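PDB 3U4Y: uncharacterized protein from Desulfotomaculum acetoxidans, which is of unknown function but folds as a seven-bladed beta-propeller of the kind found in the lactonase family. Local coordinates for residues G187-V192 with F248-G253; L38-V43 with D59-L64; S49-V54 with A320-D325; S149-R154 with T176-I181. All coordinates share one frame; numbering follows the deposited sequence.

Contact 1. Residues G187-V192 with F248-G253; sequences GNFAFV and FNQLSG
Two edge-to-face stacks carry this contact, and the ring of Phe248 belongs to both. Its rim, at CE2 and CZ, is directed at one face of the Phe189 ring, toward the border of that ring rather than its middle; the closest approach is Phe248 CE2 to Phe189 CD2 at 3.4 Å, the centroids lie 5.0 Å apart and the planes stand at 83°. On its own face Phe248 receives the edge of Phe191, whose CZ sits 3.8 Å above the plane over the centre of the Phe248 ring, with the planes at 84°. Phe189 and Phe191, two apart in one strand, leave on the same side, and a shared first torsion, CG anti to the carbonyl carbon, sends both rings toward Phe248. Phe248 has CG anti to its backbone N (chi1 -170°), and its ring stands in the corner the two make, rim to Phe189 and face to Phe191. An alanine in place of Phe248 removes the ring shared by both stacks and would probably loosen the packing between the two blades. The three rings form an aromatic cluster between neighbouring blades of the propeller, joining strand 189-194 to strand 242-249 of the next sheet; Leu255 also touches Phe248. Polar contact is marginal: Gln250 O lies at the edge of Phe189, 3.7 Å from CZ. Hydrogen bonding shapes the turn that carries this carbonyl. Asn249 OD1 accepts from Leu251 N, an Asx turn, and more directly from Ser252 N at 2.9 Å, nearly along its C=O axis, while Gly253 N donates to Asn249 O.

Contact 2. Residues L38-V43 with D59-L64; sequences LGYDFV and DFCQTL
The tight part centres on Asp41, which is gripped through its backbone and its side chain at once. Asp41 O accepts from Asp59 N at 3.0 Å, in the carbonyl plane and on a lone pair. With CG anti to the backbone N, the carboxylate extends to the neighbouring amide, and Asp41 OD2 takes a nearly straight bond (166°) from Phe60 N at 2.5 Å through its anti lone pair. The carboxylates of Asp41 and Asp59 lie side by side, pointing the same way, their planes nearly parallel (9°), with OD2 of Asp41 and OD2 of Asp59 4.2 Å apart; these like charges would probably raise the proton affinity of one group, although the N-H of Phe60 may partly offset the charge on Asp41. In propeller terms, 38-43 is the crossing from strand 32-37 on the outside of one blade to strand 42-47 at the inside of the next, and it bends at Asp41 in an inverse gamma turn. It packs on the type I turn from Asp59 to Gln62, which links strands 53-58 and 63-68. Tyr40 extends the close packing: Cys61 CB meets the ring edge at CD1 (3.5 Å), Cys61 SG lies obliquely 5.1 Å from the ring centroid, and Thr63 CB approaches CE1 obliquely at 3.3 Å. Thr63 OG1 donates to Cys61 O at 2.7 Å, fixing the threonine's rotation. An alanine at Tyr40 would probably leave Cys61 and Thr63 without this apolar cover and loosen the crossing. The solvent side is slacker: the exposed Phe60 ring leads away, although its CB still borders the Asp41 carboxylate.

Contact 3. Residues S49-V54 with A320-D325; sequences SDCSNV and AICHPD
The closure of the propeller ring is covalently secured here: a disulfide joins the turn between strands 42-47 and 53-58 to the chain just beyond the last strand, 319-321. Cys51 SG and Cys322 SG are 2.0 Å apart. Cys51 points across from a turn residue with positive phi (86°), while Cys322 holds SG anti to its own backbone N, so the two sulfurs meet between the two segments. Pro324 borders the bridge on the tail side, its ring CD 4.1 Å from Cys51 SG. Further along, the backbones approach through a nearly linear CA-H...O contact (174°) from Pro324 CA to Ser49 O at 3.5 Å, and Ser49 CB lies 3.9 Å from Asp325 O near the poorly ordered end of the model. His323 turns its ring away and bonds through NE2 to Leu280 O. The tail touches three sheets: Ala320 and Cys322 pair with Ile13 and Phe11 of strand 11-16, so the C-terminal strand completes the N-terminal blade, His323 reaches the start of the blade preceding it, and the disulfide ties on the blade that follows, where Ser52 pairs with Thr69 just beyond strand 63-68.

Contact 4. Residues S149-R154 with T176-I181; sequences SANTVR and TRPFNI
Asn151 OD1 is held by one hydrogen bond, from Arg177 N at 2.6 Å. The N-H...acceptor angle is 155° and the donor lies in the carbonyl plane of the amide, a well-directed grip of a side chain on a neighbouring backbone. With CG anti to the carbonyl carbon (chi1 -50°), the carboxamide swings over to this amide, and the same OD1 lies 3.0 Å from Thr176 CA, against the peptide that precedes Arg177. Arg177 NH2 comes to 3.6 Å from Asn151 OD1 without bonding to it; its hydrogen bond goes to Ser148 O. The long side chain, bent at chi2 and chi3, folds back over the turn, where NH2 also passes 4.1 Å from Ser149 CA, and its positive charge would probably polarise the amide oxygen further. Beside this bond the Pro178 ring packs on the backbone: its CD is 3.4 Å from Asn151 CA, and its CG lies 3.6 Å from Thr152 N; Val192 of the proline's own sheet touches it too. Asn151, with its left-handed backbone, takes the first position of a G1 beta bulge with Thr152, both facing Arg147, at the end of the hairpin between strands 142-147 and 152-158, packed here on the start of the innermost strand of the next propeller blade.

Overall arrangement
From the N terminus, 38-43 opens contact 2 as the chain enters the blade that runs from strand 42-47 to strand 75-81. Segment 49-54 opens contact 3 before 59-64 closes contact 2, so the two cross; both reach this blade, and contact 3 goes on to the sheet of strand 319-321. Contact 3 stays open for almost the whole chain, until 320-325 ties the C-terminal end back and shuts the ring. Contacts 4 and 1 fall inside that long loop, in series: contact 4 joins the blade of 130-172 to that of 178-218, and contact 1 joins the latter to the blade of 226-262. These two touch where Val192 packs on Pro178 and Val153. Contacts 1 and 2 lie on opposite sides of the chain's centre, about 34 Å apart between centres.

Contact 1. Residues G187-V192 with F248-G253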
# COMPACT_ATOMS: atom_id res chain seq x y z
N GLY A 187 0.26 -2.32 15.19
CA GLY A 187 -1.05 -1.70 15.10
C GLY A 187 -1.37 -0.62 16.11
O GLY A 187 -2.54 -0.26 16.32
N ASN A 188 -0.33 -0.09 16.75
CA ASN A 188 -0.51 0.85 17.85
C ASN A 188 -0.34 2.30 17.42
O ASN A 188 -0.76 3.22 18.12
CB ASN A 188 0.45 0.52 18.96
CG ASN A 188 0.16 -0.81 19.60
OD1 ASN A 188 -1.00 -1.16 19.83
ND2 ASN A 188 1.21 -1.57 19.89
N PHE A 189 0.28 2.49 16.27
CA PHE A 189 0.33 3.79 15.64
C PHE A 189 0.03 3.65 14.16
O PHE A 189 0.27 2.60 13.57
CB PHE A 189 1.70 4.41 15.82
CG PHE A 189 2.13 4.50 17.23
CD1 PHE A 189 1.68 5.53 18.03
CD2 PHE A 189 2.97 3.55 17.77
CE1 PHE A 189 2.07 5.62 19.35
CE2 PHE A 189 3.37 3.63 19.10
CZ PHE A 189 2.92 4.67 19.88
N ALA A 190 -0.48 4.72 13.58
CA ALA A 190 -0.63 4.81 12.13
C ALA A 190 0.08 6.06 11.67
O ALA A 190 0.15 7.02 12.42
CB ALA A 190 -2.09 4.85 11.76
N PHE A 191 0.61 6.04 10.46
CA PHE A 191 1.20 7.24 9.88
C PHE A 191 0.48 7.74 8.63
O PHE A 191 0.35 7.00 7.65
CB PHE A 191 2.64 6.97 9.50
CG PHE A 191 3.48 6.44 10.62
CD1 PHE A 191 3.86 7.25 11.68
CD2 PHE A 191 3.97 5.15 10.57
CE1 PHE A 191 4.67 6.78 12.70
CE2 PHE A 191 4.79 4.66 11.58
CZ PHE A 191 5.14 5.48 12.65
N VAL A 192 0.02 9.00 8.65
CA VAL A 192 -0.60 9.60 7.46
C VAL A 192 0.33 10.52 6.70
O VAL A 192 0.84 11.49 7.26
CB VAL A 192 -1.84 10.40 7.80
CG1 VAL A 192 -2.58 10.73 6.53
CG2 VAL A 192 -2.72 9.62 8.71
N PHE A 248 11.71 5.83 14.72
CA PHE A 248 10.50 5.99 15.51
C PHE A 248 10.75 5.55 16.92
O PHE A 248 11.47 4.61 17.18
CB PHE A 248 9.36 5.19 14.92
CG PHE A 248 8.02 5.48 15.54
CD1 PHE A 248 7.56 6.79 15.64
CD2 PHE A 248 7.21 4.45 15.99
CE1 PHE A 248 6.32 7.05 16.19
CE2 PHE A 248 5.97 4.71 16.54
CZ PHE A 248 5.52 6.01 16.64
N ASN A 249 10.14 6.26 17.84
CA ASN A 249 10.25 5.93 19.23
C ASN A 249 8.90 5.49 19.76
O ASN A 249 7.97 6.29 19.90
CB ASN A 249 10.74 7.12 20.01
CG ASN A 249 10.87 6.81 21.45
OD1 ASN A 249 9.88 6.71 22.18
ND2 ASN A 249 12.10 6.61 21.89
N GLN A 250 8.81 4.20 20.06
CA GLN A 250 7.52 3.59 20.28
C GLN A 250 6.89 3.86 21.64
O GLN A 250 5.75 3.47 21.87
CB GLN A 250 7.59 2.10 19.99
CG GLN A 250 7.08 1.75 18.61
CD GLN A 250 7.92 0.68 17.95
OE1 GLN A 250 9.14 0.74 17.99
NE2 GLN A 250 7.25 -0.30 17.34
N LEU A 251 7.62 4.54 22.52
CA LEU A 251 7.04 4.88 23.82
C LEU A 251 6.45 6.27 23.81
O LEU A 251 5.30 6.47 24.23
CB LEU A 251 8.07 4.83 24.91
CG LEU A 251 8.73 3.49 25.14
CD1 LEU A 251 9.95 3.71 26.05
CD2 LEU A 251 7.70 2.58 25.75
N SER A 252 7.25 7.23 23.35
CA SER A 252 6.83 8.62 23.34
C SER A 252 6.02 8.98 22.09
O SER A 252 5.33 9.99 22.06
CB SER A 252 8.03 9.56 23.48
OG SER A 252 8.80 9.59 22.30
N GLY A 253 6.11 8.13 21.07
CA GLY A 253 5.38 8.37 19.84
C GLY A 253 6.01 9.45 18.99
O GLY A 253 5.28 10.25 18.40

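Contact 2. Residues L38-V43 with D59-L64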
# COMPACT_ATOMS: atom_id res chain seq x y z
N LEU A 38 -3.45 -9.53 -18.76
CA LEU A 38 -4.89 -9.83 -18.80
C LEU A 38 -5.78 -8.76 -19.46
O LEU A 38 -6.98 -8.97 -19.61
CB LEU A 38 -5.42 -10.09 -17.40
CG LEU A 38 -4.96 -11.35 -16.68
CD1 LEU A 38 -3.94 -11.00 -15.62
CD2 LEU A 38 -6.16 -12.02 -16.04
N GLY A 39 -5.20 -7.62 -19.82
CA GLY A 39 -5.96 -6.53 -20.40
C GLY A 39 -6.93 -5.87 -19.44
O GLY A 39 -8.09 -5.64 -19.79
N TYR A 40 -6.46 -5.55 -18.24
CA TYR A 40 -7.26 -4.75 -17.31
C TYR A 40 -6.58 -3.45 -16.94
O TYR A 40 -5.43 -3.20 -17.27
CB TYR A 40 -7.60 -5.49 -16.02
CG TYR A 40 -8.66 -6.55 -16.16
CD1 TYR A 40 -9.97 -6.28 -15.85
CD2 TYR A 40 -8.33 -7.83 -16.56
CE1 TYR A 40 -10.93 -7.25 -15.96
CE2 TYR A 40 -9.28 -8.81 -16.69
CZ TYR A 40 -10.58 -8.52 -16.38
OH TYR A 40 -11.54 -9.50 -16.51
N ASP A 41 -7.34 -2.65 -16.20
CA ASP A 41 -6.99 -1.31 -15.80
C ASP A 41 -6.28 -1.34 -14.42
O ASP A 41 -6.76 -0.77 -13.42
CB ASP A 41 -8.32 -0.55 -15.72
CG ASP A 41 -8.15 0.92 -15.64
OD1 ASP A 41 -7.17 1.42 -16.25
OD2 ASP A 41 -8.98 1.57 -14.99
N PHE A 42 -5.13 -2.02 -14.36
CA PHE A 42 -4.49 -2.38 -13.08
C PHE A 42 -3.96 -1.20 -12.25
O PHE A 42 -3.40 -0.24 -12.78
CB PHE A 42 -3.37 -3.39 -13.30
CG PHE A 42 -3.85 -4.77 -13.65
CD1 PHE A 42 -5.01 -5.29 -13.08
CD2 PHE A 42 -3.14 -5.56 -14.55
CE1 PHE A 42 -5.45 -6.56 -13.41
CE2 PHE A 42 -3.58 -6.83 -14.88
CZ PHE A 42 -4.73 -7.33 -14.31
N VAL A 43 -4.12 -1.31 -10.93
CA VAL A 43 -3.69 -0.26 -10.02
C VAL A 43 -2.71 -0.76 -8.95
O VAL A 43 -1.52 -0.52 -9.05
CB VAL A 43 -4.89 0.50 -9.37
CG1 VAL A 43 -4.39 1.66 -8.55
CG2 VAL A 43 -5.86 1.01 -10.45
N ASP A 59 -9.32 -0.21 -11.88
CA ASP A 59 -10.10 1.00 -11.68
C ASP A 59 -11.36 0.98 -12.52
O ASP A 59 -12.43 0.64 -12.03
CB ASP A 59 -9.24 2.21 -12.05
CG ASP A 59 -9.85 3.51 -11.60
OD1 ASP A 59 -10.81 3.46 -10.81
OD2 ASP A 59 -9.36 4.58 -12.02
N PHE A 60 -11.21 1.35 -13.80
CA PHE A 60 -12.33 1.56 -14.72
C PHE A 60 -12.89 0.21 -15.18
O PHE A 60 -14.08 0.10 -15.51
CB PHE A 60 -11.88 2.48 -15.88
CG PHE A 60 -12.81 2.51 -17.06
CD1 PHE A 60 -14.18 2.69 -16.91
CD2 PHE A 60 -12.31 2.39 -18.36
CE1 PHE A 60 -15.03 2.73 -18.02
CE2 PHE A 60 -13.15 2.43 -19.46
CZ PHE A 60 -14.51 2.59 -19.29
N CYS A 61 -12.05 -0.81 -15.15
CA CYS A 61 -12.51 -2.18 -15.38
C CYS A 61 -13.18 -2.80 -14.15
O CYS A 61 -13.71 -3.90 -14.21
CB CYS A 61 -11.35 -3.06 -15.88
SG CYS A 61 -10.80 -2.78 -17.61
N GLN A 62 -13.17 -2.09 -13.03
CA GLN A 62 -13.68 -2.59 -11.74
C GLN A 62 -13.59 -4.10 -11.48
O GLN A 62 -14.52 -4.72 -10.97
CB GLN A 62 -15.10 -2.09 -11.47
CG GLN A 62 -16.15 -2.51 -12.46
CD GLN A 62 -17.38 -1.63 -12.36
OE1 GLN A 62 -17.34 -0.46 -12.70
NE2 GLN A 62 -18.48 -2.20 -11.88
N THR A 63 -12.43 -4.67 -11.77
CA THR A 63 -12.24 -6.10 -11.59
C THR A 63 -11.06 -6.46 -10.69
O THR A 63 -9.95 -5.99 -10.89
CB THR A 63 -12.04 -6.77 -12.94
OG1 THR A 63 -13.21 -6.56 -13.74
CG2 THR A 63 -11.79 -8.27 -12.76
N LEU A 64 -11.31 -7.33 -9.72
CA LEU A 64 -10.24 -7.88 -8.90
C LEU A 64 -9.79 -9.26 -9.41
O LEU A 64 -10.62 -10.13 -9.65
CB LEU A 64 -10.70 -8.01 -7.45
CG LEU A 64 -9.71 -8.65 -6.46
CD1 LEU A 64 -9.61 -7.84 -5.17
CD2 LEU A 64 -10.09 -10.08 -6.16

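Contact 3. Residues S49-V54 with A320-D325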
# COMPACT_ATOMS: atom_id res chain seq x y z
N SER A 49 0.35 -13.27 3.92
CA SER A 49 1.38 -13.57 4.94
C SER A 49 2.14 -14.79 4.49
O SER A 49 3.35 -14.76 4.25
CB SER A 49 0.75 -13.94 6.27
OG SER A 49 0.23 -12.81 6.93
N ASP A 50 1.37 -15.87 4.48
CA ASP A 50 1.61 -17.12 3.76
C ASP A 50 2.52 -16.93 2.55
O ASP A 50 3.44 -17.73 2.35
CB ASP A 50 0.23 -17.66 3.35
CG ASP A 50 0.28 -18.99 2.69
OD1 ASP A 50 -0.72 -19.74 2.79
OD2 ASP A 50 1.31 -19.31 2.06
N CYS A 51 2.27 -15.88 1.76
CA CYS A 51 3.07 -15.52 0.58
C CYS A 51 2.60 -16.27 -0.67
O CYS A 51 3.20 -16.16 -1.75
CB CYS A 51 4.58 -15.73 0.82
SG CYS A 51 5.55 -14.22 0.92
N SER A 52 1.49 -16.98 -0.51
CA SER A 52 1.00 -17.93 -1.50
C SER A 52 0.03 -17.32 -2.52
O SER A 52 -0.04 -17.76 -3.67
CB SER A 52 0.33 -19.10 -0.79
OG SER A 52 -0.67 -18.64 0.11
N ASN A 53 -0.73 -16.33 -2.09
CA ASN A 53 -1.70 -15.69 -2.96
C ASN A 53 -1.53 -14.19 -3.09
O ASN A 53 -1.20 -13.49 -2.13
CB ASN A 53 -3.12 -16.03 -2.55
CG ASN A 53 -3.48 -17.45 -2.86
OD1 ASN A 53 -4.25 -17.73 -3.79
ND2 ASN A 53 -2.88 -18.37 -2.12
N VAL A 54 -1.78 -13.71 -4.29
CA VAL A 54 -1.66 -12.31 -4.63
C VAL A 54 -3.03 -11.75 -5.01
O VAL A 54 -3.94 -12.50 -5.35
CB VAL A 54 -0.68 -12.13 -5.81
CG1 VAL A 54 -1.15 -11.04 -6.75
CG2 VAL A 54 0.71 -11.86 -5.29
N ALA A 320 4.57 -4.95 -4.36
CA ALA A 320 4.57 -5.75 -3.14
C ALA A 320 5.71 -6.74 -3.15
O ALA A 320 6.08 -7.26 -4.19
CB ALA A 320 3.26 -6.49 -2.98
N ILE A 321 6.28 -6.99 -1.98
CA ILE A 321 7.36 -7.95 -1.90
C ILE A 321 6.98 -9.07 -0.93
O ILE A 321 6.16 -8.87 -0.04
CB ILE A 321 8.67 -7.26 -1.53
CG1 ILE A 321 9.00 -6.20 -2.58
CG2 ILE A 321 9.78 -8.26 -1.41
CD1 ILE A 321 10.46 -5.86 -2.71
N CYS A 322 7.54 -10.25 -1.14
CA CYS A 322 7.22 -11.40 -0.32
C CYS A 322 7.77 -11.24 1.09
O CYS A 322 8.96 -10.96 1.26
CB CYS A 322 7.81 -12.66 -0.96
SG CYS A 322 7.31 -14.15 -0.11
N HIS A 323 6.91 -11.41 2.09
CA HIS A 323 7.33 -11.29 3.49
C HIS A 323 6.65 -12.35 4.31
O HIS A 323 5.51 -12.17 4.73
CB HIS A 323 6.96 -9.92 4.07
CG HIS A 323 7.77 -8.78 3.54
ND1 HIS A 323 7.23 -7.53 3.31
CD2 HIS A 323 9.07 -8.68 3.21
CE1 HIS A 323 8.16 -6.73 2.84
NE2 HIS A 323 9.30 -7.40 2.78
N PRO A 324 7.33 -13.48 4.53
CA PRO A 324 6.68 -14.45 5.41
C PRO A 324 6.73 -14.04 6.87
O PRO A 324 7.66 -13.34 7.31
CB PRO A 324 7.46 -15.73 5.17
CG PRO A 324 8.74 -15.30 4.52
CD PRO A 324 8.50 -14.02 3.83
N ASP A 325 5.71 -14.45 7.62
CA ASP A 325 5.62 -14.17 9.04
C ASP A 325 4.35 -14.80 9.61
O ASP A 325 3.42 -15.11 8.87
CB ASP A 325 5.62 -12.66 9.30
CG ASP A 325 6.29 -12.29 10.61
OD1 ASP A 325 5.64 -12.40 11.68
OD2 ASP A 325 7.47 -11.89 10.58

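Contact 4. Residues S149-R154 with T176-I181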
# COMPACT_ATOMS: atom_id res chain seq x y z
N SER A 149 -9.66 15.97 0.85
CA SER A 149 -10.16 17.34 0.86
C SER A 149 -10.57 17.80 2.26
O SER A 149 -10.51 18.98 2.56
CB SER A 149 -11.28 17.53 -0.15
OG SER A 149 -10.76 17.47 -1.46
N ALA A 150 -10.98 16.86 3.11
CA ALA A 150 -11.30 17.17 4.50
C ALA A 150 -10.07 17.12 5.42
O ALA A 150 -10.20 17.27 6.62
CB ALA A 150 -12.38 16.24 5.01
N ASN A 151 -8.89 16.90 4.85
CA ASN A 151 -7.65 16.79 5.62
C ASN A 151 -7.79 16.05 6.94
O ASN A 151 -7.26 16.46 7.98
CB ASN A 151 -7.07 18.17 5.85
CG ASN A 151 -6.98 18.95 4.60
OD1 ASN A 151 -5.98 18.90 3.88
ND2 ASN A 151 -8.03 19.68 4.30
N THR A 152 -8.48 14.92 6.86
CA THR A 152 -8.91 14.17 8.02
C THR A 152 -8.75 12.70 7.62
O THR A 152 -8.71 12.40 6.44
CB THR A 152 -10.38 14.45 8.23
OG1 THR A 152 -10.79 13.95 9.50
CG2 THR A 152 -11.19 13.75 7.17
N VAL A 153 -8.64 11.80 8.59
CA VAL A 153 -8.75 10.36 8.26
C VAL A 153 -9.98 9.77 8.93
O VAL A 153 -10.34 10.15 10.04
CB VAL A 153 -7.49 9.51 8.58
CG1 VAL A 153 -6.24 10.35 8.51
CG2 VAL A 153 -7.60 8.90 9.92
N ARG A 154 -10.65 8.84 8.24
CA ARG A 154 -11.89 8.25 8.73
C ARG A 154 -11.71 6.79 9.09
O ARG A 154 -10.92 6.09 8.46
CB ARG A 154 -12.98 8.38 7.69
CG ARG A 154 -14.35 8.01 8.20
CD ARG A 154 -15.36 8.71 7.34
NE ARG A 154 -16.73 8.25 7.51
CZ ARG A 154 -17.79 9.02 7.29
NH1 ARG A 154 -19.01 8.54 7.46
NH2 ARG A 154 -17.63 10.28 6.94
N THR A 176 -1.91 18.82 5.47
CA THR A 176 -3.04 18.95 4.57
C THR A 176 -2.91 18.05 3.34
O THR A 176 -1.81 17.81 2.85
CB THR A 176 -3.30 20.46 4.23
OG1 THR A 176 -3.30 20.67 2.82
CG2 THR A 176 -2.23 21.36 4.86
N ARG A 177 -4.05 17.55 2.87
CA ARG A 177 -4.11 16.61 1.75
C ARG A 177 -3.60 15.20 2.12
O ARG A 177 -2.68 14.67 1.49
CB ARG A 177 -3.37 17.18 0.53
CG ARG A 177 -3.69 16.47 -0.78
CD ARG A 177 -5.04 16.87 -1.34
NE ARG A 177 -5.11 18.31 -1.57
CZ ARG A 177 -5.74 19.17 -0.77
NH1 ARG A 177 -5.72 20.46 -1.05
NH2 ARG A 177 -6.38 18.75 0.31
N PRO A 178 -4.21 14.58 3.14
CA PRO A 178 -3.75 13.26 3.55
C PRO A 178 -3.88 12.33 2.35
O PRO A 178 -4.90 12.40 1.66
CB PRO A 178 -4.75 12.85 4.63
CG PRO A 178 -5.63 14.04 4.87
CD PRO A 178 -5.53 14.92 3.70
N PHE A 179 -2.88 11.48 2.11
CA PHE A 179 -2.82 10.69 0.88
C PHE A 179 -2.63 9.18 1.06
O PHE A 179 -3.35 8.41 0.46
CB PHE A 179 -1.76 11.26 -0.07
CG PHE A 179 -1.69 10.55 -1.40
CD1 PHE A 179 -2.69 10.70 -2.34
CD2 PHE A 179 -0.60 9.75 -1.72
CE1 PHE A 179 -2.61 10.05 -3.57
CE2 PHE A 179 -0.52 9.10 -2.95
CZ PHE A 179 -1.53 9.25 -3.88
N ASN A 180 -1.66 8.76 1.87
CA ASN A 180 -1.47 7.34 2.15
C ASN A 180 -1.34 7.08 3.66
O ASN A 180 -0.90 7.95 4.39
CB ASN A 180 -0.24 6.81 1.41
CG ASN A 180 -0.28 5.30 1.21
OD1 ASN A 180 -1.28 4.63 1.51
ND2 ASN A 180 0.80 4.75 0.68
N ILE A 181 -1.75 5.90 4.12
CA ILE A 181 -1.65 5.54 5.53
C ILE A 181 -0.91 4.24 5.64
O ILE A 181 -0.97 3.42 4.74
CB ILE A 181 -3.02 5.25 6.17
CG1 ILE A 181 -4.07 6.25 5.79
CG2 ILE A 181 -2.93 5.27 7.65
CD1 ILE A 181 -5.42 5.74 6.13